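Local coordinates for Cyclo(L-tyrosyl-L-tyrosyl) synthase (Mycobacterium tuberculosis, PDB 2X9Q), which probably joins two tyrosines delivered as L-tyrosyl-tRNA(Tyr) into cyclo(L-Tyr-L-Tyr), an intermediate of mycocyclosin biosynthesis, without using ATP, at residues A234-A242 against L270-H278; F115-Y126 against A140-I151. All coordinates share one frame; numbering follows the deposited sequence.

In the fold
Both contacts pack a helix against the central sheet of this Rossmann-like HUP-clan fold, and both are partly buried. Interaction 1 joins helix 220-244 to strand 276-283 and the loop before it; interaction 2 joins strand 112-117, the turn after it and helix 122-128 to helix 133-158. Val-116 points away from helix 133-158 and touches Leu-236 of interaction 1: Val-116 CG1 lies 3.9 Å from Leu-236 CD1. The two helices thus meet opposite sides of strand 112-117. Interaction 1 depends on hydrogen bonds to main-chain atoms around a helix kink, whereas interaction 2 is chiefly apolar, with polar links from its two tyrosines.

Interaction 1 of 2, residues A234-A242 against L270-H278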
loop_
_atom_site.group_PDB
_atom_site.type_symbol
_atom_site.label_atom_id
_atom_site.label_comp_id
_atom_site.label_asym_id
_atom_site.label_seq_id
_atom_site.Cartn_x
_atom_site.Cartn_y
_atom_site.Cartn_z
ATOM N N ALA A 234 -3.152 -3.550 4.956
ATOM C CA ALA A 234 -4.466 -2.841 5.092
ATOM C C ALA A 234 -4.511 -1.682 6.156
ATOM O O ALA A 234 -5.149 -0.681 5.907
ATOM C CB ALA A 234 -5.579 -3.852 5.446
ATOM N N PRO A 235 -3.891 -1.829 7.350
ATOM C CA PRO A 235 -4.017 -0.729 8.328
ATOM C C PRO A 235 -3.530 0.621 7.778
ATOM O O PRO A 235 -4.093 1.632 8.137
ATOM C CB PRO A 235 -3.186 -1.193 9.508
ATOM C CG PRO A 235 -3.320 -2.753 9.419
ATOM C CD PRO A 235 -3.233 -3.029 7.953
ATOM N N LEU A 236 -2.528 0.628 6.913
ATOM C CA LEU A 236 -2.065 1.855 6.248
ATOM C C LEU A 236 -3.024 2.350 5.208
ATOM O O LEU A 236 -3.044 3.602 4.874
ATOM C CB LEU A 236 -0.678 1.699 5.635
ATOM C CG LEU A 236 0.546 1.621 6.610
ATOM C CD1 LEU A 236 1.811 1.648 5.734
ATOM C CD2 LEU A 236 0.715 2.732 7.591
ATOM N N PHE A 237 -3.840 1.427 4.684
ATOM C CA PHE A 237 -4.912 1.860 3.755
ATOM C C PHE A 237 -6.160 2.306 4.476
ATOM O O PHE A 237 -6.995 2.862 3.838
ATOM C CB PHE A 237 -5.261 0.781 2.705
ATOM C CG PHE A 237 -4.253 0.685 1.668
ATOM C CD1 PHE A 237 -4.300 1.576 0.546
ATOM C CD2 PHE A 237 -3.183 -0.216 1.810
ATOM C CE1 PHE A 237 -3.318 1.496 -0.490
ATOM C CE2 PHE A 237 -2.138 -0.314 0.823
ATOM C CZ PHE A 237 -2.190 0.546 -0.352
ATOM N N LEU A 238 -6.301 1.962 5.764
ATOM C CA LEU A 238 -7.465 2.316 6.614
ATOM C C LEU A 238 -7.211 3.613 7.376
ATOM O O LEU A 238 -8.097 4.509 7.430
ATOM C CB LEU A 238 -7.728 1.188 7.641
ATOM C CG LEU A 238 -8.235 -0.114 6.958
ATOM C CD1 LEU A 238 -8.124 -1.289 7.961
ATOM C CD2 LEU A 238 -9.731 0.135 6.543
ATOM N N ASP A 239 -6.020 3.726 7.972
ATOM C CA ASP A 239 -5.810 4.828 8.949
ATOM C C ASP A 239 -4.360 5.157 9.235
ATOM O O ASP A 239 -3.927 5.113 10.414
ATOM C CB ASP A 239 -6.554 4.539 10.264
ATOM C CG ASP A 239 -6.936 5.850 11.011
ATOM O OD1 ASP A 239 -6.402 6.975 10.658
ATOM O OD2 ASP A 239 -7.810 5.809 11.903
ATOM N N THR A 240 -3.635 5.538 8.185
ATOM C CA THR A 240 -2.289 6.059 8.337
ATOM C C THR A 240 -2.263 7.265 9.308
ATOM O O THR A 240 -1.350 7.371 10.133
ATOM C CB THR A 240 -1.684 6.459 6.973
ATOM O OG1 THR A 240 -1.510 5.276 6.170
ATOM C CG2 THR A 240 -0.284 7.167 7.122
ATOM N N PRO A 241 -3.289 8.151 9.277
ATOM C CA PRO A 241 -3.268 9.227 10.329
ATOM C C PRO A 241 -3.161 8.711 11.766
ATOM O O PRO A 241 -2.378 9.272 12.564
ATOM C CB PRO A 241 -4.644 9.933 10.110
ATOM C CG PRO A 241 -4.674 9.913 8.606
ATOM C CD PRO A 241 -4.386 8.375 8.328
ATOM N N ALA A 242 -3.904 7.680 12.149
ATOM C CA ALA A 242 -3.748 7.030 13.463
ATOM C C ALA A 242 -2.377 6.414 13.679
ATOM O O ALA A 242 -1.814 6.543 14.749
ATOM C CB ALA A 242 -4.806 5.952 13.725
ATOM N N LEU A 270 -16.546 -2.123 6.860
ATOM C CA LEU A 270 -15.136 -1.775 7.050
ATOM C C LEU A 270 -14.854 -0.592 6.111
ATOM O O LEU A 270 -14.946 -0.770 4.876
ATOM C CB LEU A 270 -14.291 -2.986 6.598
ATOM C CG LEU A 270 -12.752 -2.708 6.764
ATOM C CD1 LEU A 270 -12.357 -2.451 8.190
ATOM C CD2 LEU A 270 -11.962 -3.881 6.178
ATOM N N ARG A 271 -14.472 0.578 6.650
ATOM C CA ARG A 271 -14.198 1.742 5.847
ATOM C C ARG A 271 -12.946 2.457 6.344
ATOM O O ARG A 271 -12.683 2.501 7.537
ATOM C CB ARG A 271 -15.415 2.737 5.869
ATOM C CG ARG A 271 -16.719 2.145 5.114
ATOM C CD ARG A 271 -16.449 1.935 3.577
ATOM N NE ARG A 271 -17.707 1.540 2.937
ATOM C CZ ARG A 271 -18.201 0.271 2.899
ATOM N NH1 ARG A 271 -17.583 -0.727 3.574
ATOM N NH2 ARG A 271 -19.360 0.029 2.214
ATOM N N ALA A 272 -12.166 2.969 5.419
ATOM C CA ALA A 272 -11.008 3.795 5.796
ATOM C C ALA A 272 -11.511 5.055 6.508
ATOM O O ALA A 272 -12.680 5.484 6.381
ATOM C CB ALA A 272 -10.173 4.174 4.547
ATOM N N SER A 273 -10.635 5.601 7.326
ATOM C CA SER A 273 -10.893 6.830 8.078
ATOM C C SER A 273 -11.272 7.925 7.121
ATOM O O SER A 273 -10.825 7.955 5.978
ATOM C CB SER A 273 -9.577 7.274 8.787
ATOM O OG SER A 273 -9.762 8.588 9.290
ATOM N N ARG A 274 -12.138 8.827 7.560
ATOM C CA ARG A 274 -12.459 10.024 6.749
ATOM C C ARG A 274 -11.220 10.847 6.399
ATOM O O ARG A 274 -11.255 11.617 5.443
ATOM C CB ARG A 274 -13.457 10.939 7.519
ATOM C CG ARG A 274 -12.748 11.658 8.719
ATOM C CD ARG A 274 -13.739 12.613 9.479
ATOM N NE ARG A 274 -14.393 13.615 8.615
ATOM C CZ ARG A 274 -13.832 14.643 7.997
ATOM N NH1 ARG A 274 -12.478 14.917 8.074
ATOM N NH2 ARG A 274 -14.666 15.442 7.254
ATOM N N ASN A 275 -10.109 10.651 7.088
ATOM C CA ASN A 275 -8.816 11.415 6.810
ATOM C C ASN A 275 -7.782 10.621 5.998
ATOM O O ASN A 275 -6.604 11.035 5.778
ATOM C CB ASN A 275 -8.301 11.837 8.194
ATOM C CG ASN A 275 -9.283 12.793 8.895
ATOM O OD1 ASN A 275 -9.864 13.678 8.210
ATOM N ND2 ASN A 275 -9.408 12.691 10.210
ATOM N N GLN A 276 -8.241 9.447 5.534
ATOM C CA GLN A 276 -7.367 8.576 4.715
ATOM C C GLN A 276 -7.844 8.527 3.252
ATOM O O GLN A 276 -9.025 8.347 2.974
ATOM C CB GLN A 276 -7.430 7.118 5.270
ATOM C CG GLN A 276 -6.618 6.112 4.358
ATOM C CD GLN A 276 -5.144 6.339 4.507
ATOM O OE1 GLN A 276 -4.651 6.387 5.626
ATOM N NE2 GLN A 276 -4.433 6.468 3.399
ATOM N N GLY A 277 -6.940 8.667 2.295
ATOM C CA GLY A 277 -7.319 8.506 0.899
ATOM C C GLY A 277 -6.370 7.594 0.137
ATOM O O GLY A 277 -5.288 7.189 0.639
ATOM N N HIS A 278 -6.751 7.289 -1.085
ATOM C CA HIS A 278 -5.889 6.458 -1.970
ATOM C C HIS A 278 -5.785 7.159 -3.308
ATOM O O HIS A 278 -6.773 7.760 -3.754
ATOM C CB HIS A 278 -6.594 5.066 -2.156
ATOM C CG HIS A 278 -5.952 4.135 -3.142
ATOM N ND1 HIS A 278 -4.578 3.954 -3.225
ATOM C CD2 HIS A 278 -6.507 3.245 -4.014
ATOM C CE1 HIS A 278 -4.325 3.001 -4.116
ATOM N NE2 HIS A 278 -5.485 2.558 -4.607
HETATM O O HOH W 1 -8.017 9.083 11.264
HETATM O O HOH W 2 -1.593 6.545 3.552
#
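Gln-276 reaches from the start of strand 276-283 into the kinked helix 234-242, where its OE1 accepts the backbone N of Thr-240 at 2.9 Å. With CG anti to the backbone N (chi1 175°) and the chain bent at chi2, CG also packs on Phe-237 O. NE2 donates to Gly-277 O and to water 2, which in turn donates to Thr-240 OG1; these partners fix the rotation of the amide. Two residues before Thr-240, Leu-238 O receives Ser-273 N in a nearly straight bond of 2.8 Å (171°), in the carbonyl plane. Beside it Leu-238 CD2 meets Leu-270 CD1 at 4.0 Å, with Leu-263 touching both leucines. Deeper in, the edge of the Phe-237 ring points at the face of the His-278 ring in a T-shaped pair, centroids 5.7 Å apart and planes at 82°.

The second shell sets these groups. His-278 is held at both nitrogens, ND1 by Asn-251 O and NE2 by Leu-257 N. Thr-240 OG1 donates to Leu-236 O at 2.6 Å, on a lone pair, and Asn-251 ND2 binds the same carbonyl. Ser-273 OG accepts Asn-275 N in an ST turn inside a type I turn, while Asp-239 OD1 accepts Ala-242 N in an Asx motif. Water 1 links that OD1 to Ser-273 OG, 2.7 Å from each. Gln-276 and Ser-273 therefore satisfy main-chain polar atoms where the helix is kinked, and the same helix carries Glu-233, which could be critical to catalysis as in related synthases.

Interaction 2 of 2, residues F115-Y126 against A140-I151; sequences FVYTDVHVAESY and AVKNIRGVRAKI
Strand 115-117 runs almost antiparallel to helix 140-151 (axes 9.6 Å apart, 171°), setting Phe-115 beside Ile-151 and Tyr-117 beside Arg-148. The latter segment belongs to the long helix in the beta-alpha-beta connection between the parallel neighbours 112-117 and 165-169. Past the strand, the chain turns through Asp-119 into helix 122-126, where Ala-123 CB lies 3.9 Å from Ala-140 CB.

Tyr-117 has CG between its backbone N and carbonyl carbon (chi1 62°), which swings the ring across the helix axis with one face turned to Arg-148. Ile-151 CD1 packs on its CB at 3.7 Å, Ile-144 CG2 meets CE2, and Arg-148 CB makes an off-centre CH-pi contact. Arg-148 NE gives Tyr-117 OH a weak bond of 3.4 Å. Ile-151 CG2 also touches Phe-115 CB at 3.6 Å, and Ile-144 CD1 rests against Asp-119 CA. Asn-143 ND2 donates to Tyr-126 OH in a straight 2.8 Å bond (171°).

Asp-119 OD2, bound by Ser-171, and Arg-148 NH1 stand 5.8 Å apart and share water 3; no direct salt bridge forms, though the opposite charges probably still attract. Apolar packing dominates, with one straight bond at Tyr-126 OH and a weak one at Tyr-117 OH.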
loop_
_atom_site.group_PDB
_atom_site.type_symbol
_atom_site.label_atom_id
_atom_site.label_comp_id
_atom_site.label_asym_id
_atom_site.label_seq_id
_atom_site.Cartn_x
_atom_site.Cartn_y
_atom_site.Cartn_z
ATOM N N PHE A 115 8.078 6.142 2.546
ATOM C CA PHE A 115 8.146 5.012 1.665
ATOM C C PHE A 115 7.983 3.873 2.654
ATOM O O PHE A 115 8.616 3.918 3.716
ATOM C CB PHE A 115 9.574 4.840 1.091
ATOM C CG PHE A 115 9.879 5.668 -0.076
ATOM C CD1 PHE A 115 9.327 5.356 -1.295
ATOM C CD2 PHE A 115 10.739 6.784 0.042
ATOM C CE1 PHE A 115 9.647 6.079 -2.449
ATOM C CE2 PHE A 115 11.041 7.549 -1.098
ATOM C CZ PHE A 115 10.509 7.181 -2.342
ATOM N N VAL A 116 7.147 2.879 2.345
ATOM C CA VAL A 116 7.005 1.708 3.227
ATOM C C VAL A 116 7.161 0.456 2.320
ATOM O O VAL A 116 6.428 0.275 1.394
ATOM C CB VAL A 116 5.604 1.720 3.902
ATOM C CG1 VAL A 116 5.414 0.464 4.708
ATOM C CG2 VAL A 116 5.442 3.016 4.841
ATOM N N TYR A 117 8.175 -0.369 2.563
ATOM C CA TYR A 117 8.354 -1.548 1.732
ATOM C C TYR A 117 7.830 -2.776 2.440
ATOM O O TYR A 117 7.946 -2.945 3.674
ATOM C CB TYR A 117 9.819 -1.731 1.238
ATOM C CG TYR A 117 10.812 -1.914 2.362
ATOM C CD1 TYR A 117 11.356 -0.808 2.981
ATOM C CD2 TYR A 117 11.169 -3.211 2.853
ATOM C CE1 TYR A 117 12.256 -0.930 4.021
ATOM C CE2 TYR A 117 12.096 -3.343 3.940
ATOM C CZ TYR A 117 12.659 -2.211 4.453
ATOM O OH TYR A 117 13.490 -2.242 5.561
ATOM N N THR A 118 7.213 -3.633 1.656
ATOM C CA THR A 118 6.567 -4.797 2.252
ATOM C C THR A 118 7.647 -5.880 2.554
ATOM O O THR A 118 8.357 -6.270 1.672
ATOM C CB THR A 118 5.393 -5.285 1.399
ATOM O OG1 THR A 118 4.403 -4.252 1.404
ATOM C CG2 THR A 118 4.696 -6.564 2.082
ATOM N N ASP A 119 7.803 -6.297 3.802
ATOM C CA ASP A 119 8.817 -7.309 4.101
ATOM C C ASP A 119 8.187 -8.494 4.871
ATOM O O ASP A 119 8.853 -9.157 5.715
ATOM C CB ASP A 119 9.957 -6.667 4.911
ATOM C CG ASP A 119 9.478 -6.203 6.257
ATOM O OD1 ASP A 119 8.280 -5.762 6.365
ATOM O OD2 ASP A 119 10.259 -6.250 7.225
ATOM N N VAL A 120 6.884 -8.687 4.703
ATOM C CA VAL A 120 6.178 -9.735 5.449
ATOM C C VAL A 120 5.373 -10.525 4.410
ATOM O O VAL A 120 4.929 -9.948 3.396
ATOM C CB VAL A 120 5.194 -9.130 6.504
ATOM C CG1 VAL A 120 6.009 -8.699 7.793
ATOM C CG2 VAL A 120 4.349 -7.976 5.868
ATOM N N HIS A 121 5.222 -11.833 4.640
ATOM C CA HIS A 121 4.553 -12.739 3.712
ATOM C C HIS A 121 5.184 -12.825 2.327
ATOM O O HIS A 121 4.513 -13.322 1.412
ATOM C CB HIS A 121 3.004 -12.464 3.605
ATOM C CG HIS A 121 2.350 -12.410 4.958
ATOM N ND1 HIS A 121 2.133 -13.536 5.714
ATOM C CD2 HIS A 121 1.926 -11.359 5.703
ATOM C CE1 HIS A 121 1.586 -13.190 6.873
ATOM N NE2 HIS A 121 1.491 -11.872 6.901
ATOM N N VAL A 122 6.428 -12.341 2.175
ATOM C CA VAL A 122 7.140 -12.446 0.899
ATOM C C VAL A 122 7.639 -13.877 0.609
ATOM O O VAL A 122 7.372 -14.465 -0.451
ATOM C CB VAL A 122 8.282 -11.378 0.826
ATOM C CG1 VAL A 122 9.040 -11.513 -0.493
ATOM C CG2 VAL A 122 7.581 -9.994 0.904
ATOM N N ALA A 123 8.326 -14.462 1.553
ATOM C CA ALA A 123 8.777 -15.896 1.422
ATOM C C ALA A 123 7.518 -16.775 1.218
ATOM O O ALA A 123 7.501 -17.693 0.424
ATOM C CB ALA A 123 9.499 -16.352 2.761
ATOM N N GLU A 124 6.479 -16.535 2.002
ATOM C CA GLU A 124 5.240 -17.361 1.840
ATOM C C GLU A 124 4.636 -17.301 0.452
ATOM O O GLU A 124 4.108 -18.302 -0.015
ATOM C CB GLU A 124 4.181 -16.999 2.902
ATOM C CG GLU A 124 4.640 -17.383 4.307
ATOM C CD GLU A 124 5.645 -16.331 5.045
ATOM O OE1 GLU A 124 6.276 -15.337 4.497
ATOM O OE2 GLU A 124 5.790 -16.530 6.273
ATOM N N SER A 125 4.662 -16.126 -0.185
ATOM C CA SER A 125 4.163 -16.003 -1.525
ATOM C C SER A 125 5.003 -16.767 -2.503
ATOM O O SER A 125 4.473 -17.286 -3.489
ATOM C CB SER A 125 4.167 -14.500 -2.025
ATOM O OG SER A 125 3.589 -13.718 -0.991
ATOM N N TYR A 126 6.305 -16.689 -2.361
ATOM C CA TYR A 126 7.203 -17.465 -3.278
ATOM C C TYR A 126 6.966 -18.993 -3.101
ATOM O O TYR A 126 6.978 -19.794 -4.079
ATOM C CB TYR A 126 8.695 -17.099 -2.959
ATOM C CG TYR A 126 9.023 -15.684 -3.210
ATOM C CD1 TYR A 126 8.194 -14.869 -4.038
ATOM C CD2 TYR A 126 10.152 -15.103 -2.645
ATOM C CE1 TYR A 126 8.499 -13.459 -4.261
ATOM C CE2 TYR A 126 10.489 -13.790 -2.883
ATOM C CZ TYR A 126 9.690 -12.970 -3.686
ATOM O OH TYR A 126 10.076 -11.659 -3.860
ATOM N N ALA A 140 13.326 -14.152 -0.870
ATOM C CA ALA A 140 12.686 -13.070 -0.057
ATOM C C ALA A 140 13.780 -12.209 0.566
ATOM O O ALA A 140 13.729 -10.961 0.477
ATOM C CB ALA A 140 11.784 -13.665 1.041
ATOM N N VAL A 141 14.792 -12.859 1.183
ATOM C CA VAL A 141 15.882 -12.107 1.838
ATOM C C VAL A 141 16.593 -11.245 0.806
ATOM O O VAL A 141 16.747 -10.030 0.964
ATOM C CB VAL A 141 16.882 -13.042 2.609
ATOM C CG1 VAL A 141 18.160 -12.181 2.997
ATOM C CG2 VAL A 141 16.229 -13.572 3.897
ATOM N N LYS A 142 16.922 -11.836 -0.334
ATOM C CA LYS A 142 17.551 -11.073 -1.384
ATOM C C LYS A 142 16.704 -9.901 -1.911
ATOM O O LYS A 142 17.247 -8.799 -2.117
ATOM C CB LYS A 142 17.911 -12.020 -2.569
ATOM C CG LYS A 142 18.619 -11.322 -3.634
ATOM C CD LYS A 142 18.906 -12.101 -4.970
ATOM C CE LYS A 142 17.800 -13.012 -5.393
ATOM N NZ LYS A 142 16.857 -12.233 -6.205
ATOM N N ASN A 143 15.422 -10.138 -2.186
ATOM C CA ASN A 143 14.593 -9.101 -2.764
ATOM C C ASN A 143 14.293 -7.995 -1.768
ATOM O O ASN A 143 14.193 -6.806 -2.147
ATOM C CB ASN A 143 13.312 -9.758 -3.307
ATOM C CG ASN A 143 13.575 -10.557 -4.603
ATOM O OD1 ASN A 143 14.623 -10.439 -5.171
ATOM N ND2 ASN A 143 12.615 -11.356 -5.037
ATOM N N ILE A 144 14.122 -8.376 -0.493
ATOM C CA ILE A 144 13.920 -7.403 0.571
ATOM C C ILE A 144 15.201 -6.516 0.854
ATOM O O ILE A 144 15.095 -5.269 0.904
ATOM C CB ILE A 144 13.390 -8.026 1.876
ATOM C CG1 ILE A 144 11.947 -8.604 1.692
ATOM C CG2 ILE A 144 13.434 -6.994 2.984
ATOM C CD1 ILE A 144 11.554 -9.608 2.849
ATOM N N ARG A 145 16.404 -7.131 0.908
ATOM C CA ARG A 145 17.654 -6.320 0.891
ATOM C C ARG A 145 17.724 -5.366 -0.292
ATOM O O ARG A 145 18.106 -4.242 -0.104
ATOM C CB ARG A 145 18.913 -7.209 0.820
ATOM C CG ARG A 145 19.092 -8.129 2.070
ATOM C CD ARG A 145 20.654 -8.656 2.083
ATOM N NE ARG A 145 20.848 -9.683 3.135
ATOM C CZ ARG A 145 20.989 -9.406 4.431
ATOM N NH1 ARG A 145 21.178 -10.399 5.268
ATOM N NH2 ARG A 145 20.919 -8.149 4.881
ATOM N N GLY A 146 17.421 -5.827 -1.511
ATOM C CA GLY A 146 17.561 -4.953 -2.668
ATOM C C GLY A 146 16.608 -3.729 -2.543
ATOM O O GLY A 146 17.032 -2.560 -2.764
ATOM N N VAL A 147 15.321 -3.979 -2.209
ATOM C CA VAL A 147 14.403 -2.851 -2.227
ATOM C C VAL A 147 14.727 -1.921 -1.010
ATOM O O VAL A 147 14.730 -0.701 -1.156
ATOM C CB VAL A 147 12.932 -3.353 -2.339
ATOM C CG1 VAL A 147 12.449 -3.836 -1.030
ATOM C CG2 VAL A 147 12.045 -2.269 -2.878
ATOM N N ARG A 148 15.057 -2.489 0.148
ATOM C CA ARG A 148 15.451 -1.657 1.268
ATOM C C ARG A 148 16.625 -0.710 0.841
ATOM O O ARG A 148 16.645 0.485 1.193
ATOM C CB ARG A 148 15.870 -2.539 2.508
ATOM C CG ARG A 148 16.538 -1.753 3.670
ATOM C CD ARG A 148 17.334 -2.711 4.610
ATOM N NE ARG A 148 16.527 -3.737 5.185
ATOM C CZ ARG A 148 16.836 -5.026 5.340
ATOM N NH1 ARG A 148 15.934 -5.786 5.936
ATOM N NH2 ARG A 148 17.962 -5.586 4.930
ATOM N N ALA A 149 17.661 -1.290 0.219
ATOM C CA ALA A 149 18.831 -0.552 -0.121
ATOM C C ALA A 149 18.500 0.526 -1.162
ATOM O O ALA A 149 18.925 1.652 -1.015
ATOM C CB ALA A 149 19.880 -1.518 -0.702
ATOM N N LYS A 150 17.763 0.195 -2.217
ATOM C CA LYS A 150 17.409 1.213 -3.239
ATOM C C LYS A 150 16.619 2.364 -2.590
ATOM O O LYS A 150 16.899 3.532 -2.873
ATOM C CB LYS A 150 16.608 0.665 -4.388
ATOM C CG LYS A 150 17.425 -0.366 -5.189
ATOM C CD LYS A 150 16.463 -1.029 -6.187
ATOM C CE LYS A 150 17.219 -1.918 -7.146
ATOM N NZ LYS A 150 16.327 -2.195 -8.371
ATOM N N ILE A 151 15.684 2.034 -1.685
ATOM C CA ILE A 151 14.935 3.094 -1.044
ATOM C C ILE A 151 15.841 3.878 -0.142
ATOM O O ILE A 151 15.760 5.105 -0.168
ATOM C CB ILE A 151 13.679 2.620 -0.319
ATOM C CG1 ILE A 151 12.740 1.872 -1.311
ATOM C CG2 ILE A 151 12.965 3.798 0.329
ATOM C CD1 ILE A 151 11.737 0.886 -0.473
HETATM O O HOH W 3 12.894 -5.887 6.888
#